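Local coordinates for protein metallo-beta-lactamase (Chryseobacterium indologenes, PDB 3L6N) that hydrolyses the beta-lactam ring of penicillins, cephalosporins and carbapenems with the help of zinc, conferring antibiotic resistance as a class B beta-lactamase, at residues Leu36-Phe45 / Arg124-Val132; Leu67-Thr75 / Leu85-Tyr96. All coordinates share one frame; numbering follows the deposited sequence. Where two conformers were deposited one is given.

Interaction 1. Residues Leu36-Phe45 / Arg124-Val132; sequences LVTKKGVVLF and RIGGEEFVV
F45 drives the edge of its ring into the face of F130, a T-shaped pair at the interface of the two beta sheets that form the alpha-beta/beta-alpha sandwich of the metallo-beta-lactamase fold. The ring centroids lie 4.9 Å apart with planes at 88°, and F45 CZ sits over the centre of the F130 ring. F130 reaches this place with CG between its backbone N and carbonyl carbon (chi1 51°). L36 and V43, paired neighbours on the hairpin that carries F45, also meet this ring: L36 CD2 approaches F130 CD2 at 3.9 Å, and V43 CG1 lies a little farther off, near CZ. F73, V146 and F148 also pack against F130, F73 through an edge-to-face ring contact. V43 also turns its other methyl, CG2, to I125 CG2 at 3.9 Å, continuing the apolar contact toward the hairpin ends.

E128 spans apolar and polar surroundings: its CB touches L36 CD2, and its CG lies beside T38 CG2 and 3.5 Å from V37 O. With the chain bent at chi2, the carboxylate is carried past L36 to Y151 and N14, which hydrogen-bond OE1 and OE2 respectively. At the end of the contact, two hairpin turns abut: the type I turn T38-G41 and the type I' turn I125-E128. G126 fits closely against T38 and K40, its CA 3.5 Å from T38 OG1; a positive phi here suits the type I' turn. That hydroxyl is held within its own hairpin, accepting from K40 N in an ST turn and donating to G41 O, which also takes T38 N. The turns are joined by one backbone hydrogen bond: K39 N donates to G126 O at 2.9 Å, on a lone pair in the carbonyl plane, with an N-H...O angle of 166°.

Interaction 2. Residues Leu67-Thr75 / Leu85-Tyr96; sequences LPVVAVFAT and LSFFNNKGIKTY
F73 and Y96 lie in an offset stack, ring planes only 4° apart and centroids 4.1 Å apart, while Y96 CB rests over the F73 face as a CH-pi contact. A71 CB adds to this side, 3.9 Å from Y96 CE1. From the other face of the sheet V72, with CG1 anti to the backbone N (chi1 175°) and CG2 beside it, puts CG2 over the ring of F88, 3.8 Å from its centroid; F87 covers the opposite ring face, and I93 CD1 lies at its edge. I93 CG2 packs on the backbone between V70 and A71. The strands are the parallel pair of a beta-alpha-beta unit, with helix 86-90 in the crossover. Their ladder runs from V72 N to K94 O, from Y96 N to V72 O (2.7 Å), and from A74 N to Y96 O (2.9 Å). Where the strands part, a water bridges V70 O and K94 N. Farther out, G92 ends the helix in a Schellman motif, turning the chain into I93. T95 OG1 donates to N89 OD1 at 2.7 Å, meeting a lone pair of the amide oxygen and tying strand to helix; T114 N also bonds this hydroxyl, and N89 ND2 reaches T112 O.

Both interactions share one sheet, where strands 41-45 and 69-73 are neighbours: L44 O meets F73 N and V42 N meets P68 O at 2.8 Å each, probable hydrogen bonds. Interaction 2 works within that sheet, extending it by a parallel strand and burying its crossover helix against it, so backbone bonds share the work with side chains. Interaction 1 instead joins this sheet to the second one, chiefly through side chains, and grades from a buried aromatic end to a rim where K39, K40 and G127 are exposed. F73 belongs to both settings, its ring also meeting F45 and F130. Beyond A74, the chain of interaction 2 leads on to the zinc ligands H76 and H78.

Interaction 1. Residues Leu36-Phe45 / Arg124-Val132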
loop_
_atom_site.group_PDB
_atom_site.type_symbol
_atom_site.label_atom_id
_atom_site.label_comp_id
_atom_site.label_asym_id
_atom_site.label_seq_id
_atom_site.Cartn_x
_atom_site.Cartn_y
_atom_site.Cartn_z
ATOM N N LEU A 36 7.890 -6.472 -3.418
ATOM C CA LEU A 36 9.176 -6.260 -4.081
ATOM C C LEU A 36 10.090 -7.438 -3.791
ATOM O O LEU A 36 10.364 -7.743 -2.636
ATOM C CB LEU A 36 9.806 -4.952 -3.584
ATOM C CG LEU A 36 11.174 -4.534 -4.144
ATOM C CD1 LEU A 36 11.142 -4.315 -5.638
ATOM C CD2 LEU A 36 11.631 -3.265 -3.411
ATOM N N VAL A 37 10.535 -8.114 -4.852
ATOM C CA VAL A 37 11.455 -9.247 -4.707
ATOM C C VAL A 37 12.850 -8.672 -4.509
ATOM O O VAL A 37 13.240 -7.774 -5.238
ATOM C CB VAL A 37 11.456 -10.122 -5.953
ATOM C CG1 VAL A 37 12.438 -11.260 -5.789
ATOM C CG2 VAL A 37 10.047 -10.689 -6.192
ATOM N N THR A 38 13.561 -9.165 -3.501
ATOM C CA THR A 38 14.948 -8.734 -3.259
ATOM C C THR A 38 15.807 -9.976 -3.120
ATOM O O THR A 38 15.288 -11.078 -2.976
ATOM C CB THR A 38 15.104 -7.850 -1.975
ATOM O OG1 THR A 38 15.340 -8.673 -0.823
ATOM C CG2 THR A 38 13.868 -6.955 -1.735
ATOM N N LYS A 39 17.126 -9.799 -3.142
ATOM C CA LYS A 39 18.041 -10.929 -2.954
ATOM C C LYS A 39 17.927 -11.618 -1.589
ATOM O O LYS A 39 18.358 -12.766 -1.431
ATOM C CB LYS A 39 19.486 -10.467 -3.184
ATOM C CG LYS A 39 19.811 -10.118 -4.611
ATOM C CD LYS A 39 21.255 -9.610 -4.705
ATOM C CE LYS A 39 21.863 -9.879 -6.062
ATOM N NZ LYS A 39 21.257 -9.055 -7.139
ATOM N N LYS A 40 17.334 -10.930 -0.611
ATOM C CA LYS A 40 17.193 -11.460 0.739
ATOM C C LYS A 40 15.750 -11.787 1.105
ATOM O O LYS A 40 15.433 -12.028 2.278
ATOM C CB LYS A 40 17.803 -10.494 1.771
ATOM C CG LYS A 40 19.312 -10.353 1.665
ATOM C CD LYS A 40 20.034 -11.573 2.228
ATOM C CE LYS A 40 21.481 -11.656 1.735
ATOM N NZ LYS A 40 22.274 -10.442 2.077
ATOM N N GLY A 41 14.875 -11.837 0.103
ATOM C CA GLY A 41 13.483 -12.175 0.363
ATOM C C GLY A 41 12.533 -11.117 -0.151
ATOM O O GLY A 41 12.948 -10.138 -0.759
ATOM N N VAL A 42 11.245 -11.321 0.097
ATOM C CA VAL A 42 10.221 -10.451 -0.486
ATOM C C VAL A 42 9.683 -9.457 0.543
ATOM O O VAL A 42 9.430 -9.814 1.698
ATOM C CB VAL A 42 9.089 -11.305 -1.094
ATOM C CG1 VAL A 42 7.957 -10.450 -1.626
ATOM C CG2 VAL A 42 9.653 -12.183 -2.207
ATOM N N VAL A 43 9.514 -8.212 0.108
ATOM C CA VAL A 43 8.954 -7.160 0.961
ATOM C C VAL A 43 7.513 -6.903 0.512
ATOM O O VAL A 43 7.293 -6.615 -0.661
ATOM C CB VAL A 43 9.763 -5.856 0.819
ATOM C CG1 VAL A 43 9.181 -4.775 1.708
ATOM C CG2 VAL A 43 11.242 -6.108 1.191
ATOM N N LEU A 44 6.550 -7.022 1.432
ATOM C CA LEU A 44 5.153 -6.652 1.133
ATOM C C LEU A 44 4.919 -5.201 1.462
ATOM O O LEU A 44 5.393 -4.709 2.492
ATOM C CB LEU A 44 4.153 -7.462 1.967
ATOM C CG LEU A 44 4.158 -8.973 1.831
ATOM C CD1 LEU A 44 2.981 -9.516 2.629
ATOM C CD2 LEU A 44 4.043 -9.405 0.368
ATOM N N PHE A 45 4.181 -4.528 0.577
ATOM C CA PHE A 45 3.650 -3.199 0.831
ATOM C C PHE A 45 2.145 -3.302 0.904
ATOM O O PHE A 45 1.465 -3.368 -0.121
ATOM C CB PHE A 45 4.124 -2.204 -0.235
ATOM C CG PHE A 45 5.608 -2.033 -0.242
ATOM C CD1 PHE A 45 6.405 -2.822 -1.061
ATOM C CD2 PHE A 45 6.214 -1.119 0.618
ATOM C CE1 PHE A 45 7.788 -2.696 -1.041
ATOM C CE2 PHE A 45 7.597 -0.982 0.640
ATOM C CZ PHE A 45 8.384 -1.776 -0.203
ATOM N N ARG A 124 17.006 0.143 2.157
ATOM C CA ARG A 124 17.708 -0.760 1.234
ATOM C C ARG A 124 17.716 -2.161 1.807
ATOM O O ARG A 124 18.156 -2.381 2.944
ATOM C CB ARG A 124 19.156 -0.283 0.996
ATOM C CG ARG A 124 19.274 1.091 0.373
ATOM C CD ARG A 124 20.743 1.514 0.228
ATOM N NE ARG A 124 20.827 2.891 -0.256
ATOM C CZ ARG A 124 20.769 3.964 0.538
ATOM N NH1 ARG A 124 20.612 3.828 1.847
ATOM N NH2 ARG A 124 20.845 5.179 0.014
ATOM N N ILE A 125 17.212 -3.116 1.027
ATOM C CA ILE A 125 17.193 -4.511 1.438
ATOM C C ILE A 125 17.395 -5.370 0.191
ATOM O O ILE A 125 16.789 -5.110 -0.853
ATOM C CB ILE A 125 15.874 -4.864 2.180
ATOM C CG1 ILE A 125 15.697 -6.380 2.338
ATOM C CG2 ILE A 125 14.698 -4.259 1.473
ATOM C CD1 ILE A 125 15.005 -6.773 3.622
ATOM N N GLY A 126 18.282 -6.359 0.303
ATOM C CA GLY A 126 18.541 -7.295 -0.791
ATOM C C GLY A 126 18.814 -6.670 -2.149
ATOM O O GLY A 126 18.404 -7.208 -3.176
ATOM N N GLY A 127 19.518 -5.539 -2.166
ATOM C CA GLY A 127 19.903 -4.865 -3.409
ATOM C C GLY A 127 18.831 -3.986 -4.024
ATOM O O GLY A 127 18.998 -3.466 -5.134
ATOM N N GLU A 128 17.714 -3.841 -3.311
ATOM C CA GLU A 128 16.607 -2.995 -3.741
ATOM C C GLU A 128 16.504 -1.773 -2.836
ATOM O O GLU A 128 16.998 -1.793 -1.710
ATOM C CB GLU A 128 15.285 -3.778 -3.677
ATOM C CG GLU A 128 15.244 -5.019 -4.584
ATOM C CD GLU A 128 15.309 -4.703 -6.081
ATOM O OE1 GLU A 128 14.841 -3.628 -6.527
ATOM O OE2 GLU A 128 15.835 -5.561 -6.825
ATOM N N GLU A 129 15.836 -0.736 -3.327
ATOM C CA GLU A 129 15.728 0.537 -2.607
ATOM C C GLU A 129 14.343 1.140 -2.751
ATOM O O GLU A 129 13.726 1.056 -3.808
ATOM C CB GLU A 129 16.771 1.511 -3.160
ATOM C CG GLU A 129 16.909 2.831 -2.441
ATOM C CD GLU A 129 17.815 3.793 -3.209
ATOM O OE1 GLU A 129 17.700 5.011 -2.993
ATOM O OE2 GLU A 129 18.631 3.326 -4.032
ATOM N N PHE A 130 13.855 1.757 -1.677
ATOM C CA PHE A 130 12.601 2.518 -1.750
ATOM C C PHE A 130 12.564 3.579 -0.657
ATOM O O PHE A 130 13.392 3.566 0.250
ATOM C CB PHE A 130 11.382 1.577 -1.656
ATOM C CG PHE A 130 11.440 0.628 -0.492
ATOM C CD1 PHE A 130 10.817 0.946 0.712
ATOM C CD2 PHE A 130 12.131 -0.587 -0.593
ATOM C CE1 PHE A 130 10.873 0.069 1.798
ATOM C CE2 PHE A 130 12.192 -1.468 0.478
ATOM C CZ PHE A 130 11.567 -1.139 1.685
ATOM N N VAL A 131 11.616 4.505 -0.770
ATOM C CA VAL A 131 11.449 5.575 0.213
ATOM C C VAL A 131 9.976 5.636 0.597
ATOM O O VAL A 131 9.121 5.706 -0.271
ATOM C CB VAL A 131 11.890 6.945 -0.353
ATOM C CG1 VAL A 131 11.661 8.071 0.684
ATOM C CG2 VAL A 131 13.359 6.917 -0.789
ATOM N N VAL A 132 9.692 5.623 1.893
ATOM C CA VAL A 132 8.327 5.835 2.372
ATOM C C VAL A 132 8.202 7.316 2.717
ATOM O O VAL A 132 8.977 7.822 3.531
ATOM C CB VAL A 132 8.004 4.967 3.603
ATOM C CG1 VAL A 132 6.557 5.199 4.043
ATOM C CG2 VAL A 132 8.267 3.495 3.312
#

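Interaction 2. Residues Leu67-Thr75 / Leu85-Tyr96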
loop_
_atom_site.group_PDB
_atom_site.type_symbol
_atom_site.label_atom_id
_atom_site.label_comp_id
_atom_site.label_asym_id
_atom_site.label_seq_id
_atom_site.Cartn_x
_atom_site.Cartn_y
_atom_site.Cartn_z
ATOM N N LEU A 67 11.363 -17.653 -2.474
ATOM C CA LEU A 67 11.761 -16.739 -1.411
ATOM C C LEU A 67 10.642 -16.514 -0.408
ATOM O O LEU A 67 9.462 -16.548 -0.766
ATOM C CB LEU A 67 12.200 -15.401 -2.004
ATOM C CG LEU A 67 13.554 -15.436 -2.718
ATOM C CD1 LEU A 67 13.709 -14.220 -3.616
ATOM C CD2 LEU A 67 14.698 -15.520 -1.721
ATOM N N PRO A 68 11.014 -16.278 0.855
ATOM C CA PRO A 68 10.061 -15.977 1.906
ATOM C C PRO A 68 9.752 -14.485 1.928
ATOM O O PRO A 68 10.512 -13.679 1.384
ATOM C CB PRO A 68 10.836 -16.362 3.170
ATOM C CG PRO A 68 12.246 -16.033 2.847
ATOM C CD PRO A 68 12.395 -16.354 1.373
ATOM N N VAL A 69 8.626 -14.131 2.542
ATOM C CA VAL A 69 8.374 -12.737 2.917
ATOM C C VAL A 69 9.247 -12.402 4.130
ATOM O O VAL A 69 9.210 -13.104 5.151
ATOM C CB VAL A 69 6.893 -12.501 3.245
ATOM C CG1 VAL A 69 6.679 -11.086 3.790
ATOM C CG2 VAL A 69 6.050 -12.722 2.005
ATOM N N VAL A 70 10.038 -11.343 4.002
ATOM C CA VAL A 70 10.968 -10.951 5.065
ATOM C C VAL A 70 10.669 -9.597 5.694
ATOM O O VAL A 70 11.283 -9.237 6.696
ATOM C CB VAL A 70 12.455 -11.047 4.606
ATOM C CG1 VAL A 70 12.762 -12.478 4.149
ATOM C CG2 VAL A 70 12.790 -10.015 3.514
ATOM N N ALA A 71 9.723 -8.847 5.119
ATOM C CA ALA A 71 9.329 -7.555 5.684
ATOM C C ALA A 71 7.948 -7.168 5.184
ATOM O O ALA A 71 7.574 -7.497 4.044
ATOM C CB ALA A 71 10.339 -6.482 5.331
ATOM N N VAL A 72 7.194 -6.477 6.032
ATOM C CA VAL A 72 5.869 -5.974 5.647
ATOM C C VAL A 72 5.821 -4.507 6.029
ATOM O O VAL A 72 6.056 -4.166 7.198
ATOM C CB VAL A 72 4.753 -6.736 6.391
ATOM C CG1 VAL A 72 3.371 -6.133 6.086
ATOM C CG2 VAL A 72 4.785 -8.224 6.030
ATOM N N PHE A 73 5.551 -3.645 5.051
ATOM C CA PHE A 73 5.374 -2.206 5.285
ATOM C C PHE A 73 3.903 -1.829 5.135
ATOM O O PHE A 73 3.279 -2.196 4.148
ATOM C CB PHE A 73 6.203 -1.393 4.282
ATOM C CG PHE A 73 7.669 -1.347 4.595
ATOM C CD1 PHE A 73 8.485 -2.464 4.404
ATOM C CD2 PHE A 73 8.243 -0.163 5.057
ATOM C CE1 PHE A 73 9.849 -2.419 4.684
ATOM C CE2 PHE A 73 9.617 -0.103 5.344
ATOM C CZ PHE A 73 10.419 -1.238 5.154
ATOM N N ALA A 74 3.371 -1.088 6.105
ATOM C CA ALA A 74 1.972 -0.633 6.057
ATOM C C ALA A 74 1.911 0.823 5.652
ATOM O O ALA A 74 2.657 1.646 6.197
ATOM C CB ALA A 74 1.313 -0.808 7.438
ATOM N N THR A 75 1.024 1.148 4.709
ATOM C CA THR A 75 0.898 2.531 4.251
ATOM C C THR A 75 -0.198 3.333 4.964
ATOM O O THR A 75 -0.352 4.534 4.725
ATOM C CB THR A 75 0.782 2.673 2.713
ATOM O OG1 THR A 75 -0.446 2.089 2.268
ATOM C CG2 THR A 75 1.967 2.017 2.009
ATOM N N LEU A 85 -1.198 -7.242 11.880
ATOM C CA LEU A 85 0.245 -7.439 11.828
ATOM C C LEU A 85 0.731 -8.586 12.711
ATOM O O LEU A 85 1.873 -9.030 12.551
ATOM C CB LEU A 85 0.996 -6.155 12.175
ATOM C CG LEU A 85 0.849 -5.005 11.173
ATOM C CD1 LEU A 85 1.444 -3.743 11.778
ATOM C CD2 LEU A 85 1.509 -5.328 9.825
ATOM N N SER A 86 -0.133 -9.072 13.612
ATOM C CA SER A 86 0.262 -10.163 14.509
ATOM C C SER A 86 0.615 -11.423 13.727
ATOM O O SER A 86 1.500 -12.185 14.134
ATOM C CB SER A 86 -0.805 -10.458 15.575
ATOM O OG SER A 86 -1.955 -11.093 15.042
ATOM N N PHE A 87 -0.047 -11.625 12.593
ATOM C CA PHE A 87 0.246 -12.785 11.756
ATOM C C PHE A 87 1.724 -12.833 11.391
ATOM O O PHE A 87 2.356 -13.898 11.444
ATOM C CB PHE A 87 -0.590 -12.762 10.481
ATOM C CG PHE A 87 -0.263 -13.881 9.528
ATOM C CD1 PHE A 87 -0.938 -15.095 9.605
ATOM C CD2 PHE A 87 0.711 -13.711 8.544
ATOM C CE1 PHE A 87 -0.643 -16.128 8.718
ATOM C CE2 PHE A 87 1.025 -14.735 7.657
ATOM C CZ PHE A 87 0.343 -15.945 7.736
ATOM N N PHE A 88 2.260 -11.678 11.000
ATOM C CA PHE A 88 3.654 -11.578 10.593
ATOM C C PHE A 88 4.590 -11.477 11.789
ATOM O O PHE A 88 5.634 -12.140 11.817
ATOM C CB PHE A 88 3.839 -10.434 9.596
ATOM C CG PHE A 88 2.999 -10.594 8.369
ATOM C CD1 PHE A 88 3.424 -11.418 7.324
ATOM C CD2 PHE A 88 1.770 -9.957 8.265
ATOM C CE1 PHE A 88 2.642 -11.591 6.195
ATOM C CE2 PHE A 88 0.978 -10.125 7.124
ATOM C CZ PHE A 88 1.425 -10.935 6.091
ATOM N N ASN A 89 4.203 -10.693 12.795
ATOM C CA ASN A 89 5.001 -10.594 14.017
ATOM C C ASN A 89 5.239 -11.963 14.648
ATOM O O ASN A 89 6.362 -12.271 15.051
ATOM C CB ASN A 89 4.340 -9.656 15.032
ATOM C CG ASN A 89 4.306 -8.212 14.563
ATOM O OD1 ASN A 89 5.062 -7.811 13.677
ATOM N ND2 ASN A 89 3.418 -7.421 15.154
ATOM N N ASN A 90 4.188 -12.781 14.700
ATOM C CA ASN A 90 4.268 -14.109 15.328
ATOM C C ASN A 90 5.235 -15.034 14.608
ATOM O O ASN A 90 5.870 -15.890 15.233
ATOM C CB ASN A 90 2.888 -14.758 15.436
ATOM C CG ASN A 90 2.002 -14.087 16.484
ATOM O OD1 ASN A 90 2.467 -13.279 17.289
ATOM N ND2 ASN A 90 0.722 -14.435 16.478
ATOM N N LYS A 91 5.382 -14.823 13.303
ATOM C CA LYS A 91 6.314 -15.602 12.490
ATOM C C LYS A 91 7.722 -14.997 12.426
ATOM O O LYS A 91 8.583 -15.491 11.692
ATOM C CB LYS A 91 5.742 -15.782 11.075
ATOM C CG LYS A 91 4.484 -16.620 11.010
ATOM C CD LYS A 91 3.862 -16.550 9.632
ATOM C CE LYS A 91 2.844 -17.650 9.439
ATOM N NZ LYS A 91 3.488 -18.940 9.047
ATOM N N GLY A 92 7.967 -13.927 13.182
ATOM C CA GLY A 92 9.279 -13.280 13.208
ATOM C C GLY A 92 9.614 -12.473 11.960
ATOM O O GLY A 92 10.773 -12.118 11.726
ATOM N N ILE A 93 8.592 -12.180 11.163
ATOM C CA ILE A 93 8.752 -11.327 9.988
ATOM C C ILE A 93 8.650 -9.884 10.456
ATOM O O ILE A 93 7.657 -9.492 11.070
ATOM C CB ILE A 93 7.682 -11.639 8.919
ATOM C CG1 ILE A 93 7.851 -13.076 8.398
ATOM C CG2 ILE A 93 7.735 -10.617 7.759
ATOM C CD1 ILE A 93 6.657 -13.597 7.631
ATOM N N LYS A 94 9.691 -9.108 10.181
ATOM C CA LYS A 94 9.722 -7.700 10.555
ATOM C C LYS A 94 8.560 -6.935 9.915
ATOM O O LYS A 94 8.298 -7.068 8.717
ATOM C CB LYS A 94 11.047 -7.076 10.143
ATOM C CG LYS A 94 12.231 -7.574 10.954
ATOM C CD LYS A 94 13.464 -6.774 10.638
ATOM C CE LYS A 94 14.601 -7.155 11.579
ATOM N NZ LYS A 94 15.812 -6.337 11.297
ATOM N N THR A 95 7.861 -6.159 10.730
ATOM C CA THR A 95 6.791 -5.304 10.235
ATOM C C THR A 95 7.140 -3.846 10.479
ATOM O O THR A 95 7.789 -3.507 11.489
ATOM C CB THR A 95 5.456 -5.624 10.915
ATOM O OG1 THR A 95 5.622 -5.577 12.340
ATOM C CG2 THR A 95 4.971 -7.006 10.500
ATOM N N TYR A 96 6.688 -2.991 9.564
ATOM C CA TYR A 96 7.086 -1.587 9.533
ATOM C C TYR A 96 5.874 -0.688 9.411
ATOM O O TYR A 96 5.032 -0.872 8.514
ATOM C CB TYR A 96 8.013 -1.317 8.344
ATOM C CG TYR A 96 9.378 -1.970 8.425
ATOM C CD1 TYR A 96 9.544 -3.315 8.114
ATOM C CD2 TYR A 96 10.501 -1.222 8.772
ATOM C CE1 TYR A 96 10.788 -3.919 8.177
ATOM C CE2 TYR A 96 11.759 -1.821 8.833
ATOM C CZ TYR A 96 11.885 -3.164 8.534
ATOM O OH TYR A 96 13.118 -3.773 8.589
HETATM O O HOH W 1 12.123 -10.379 8.841
#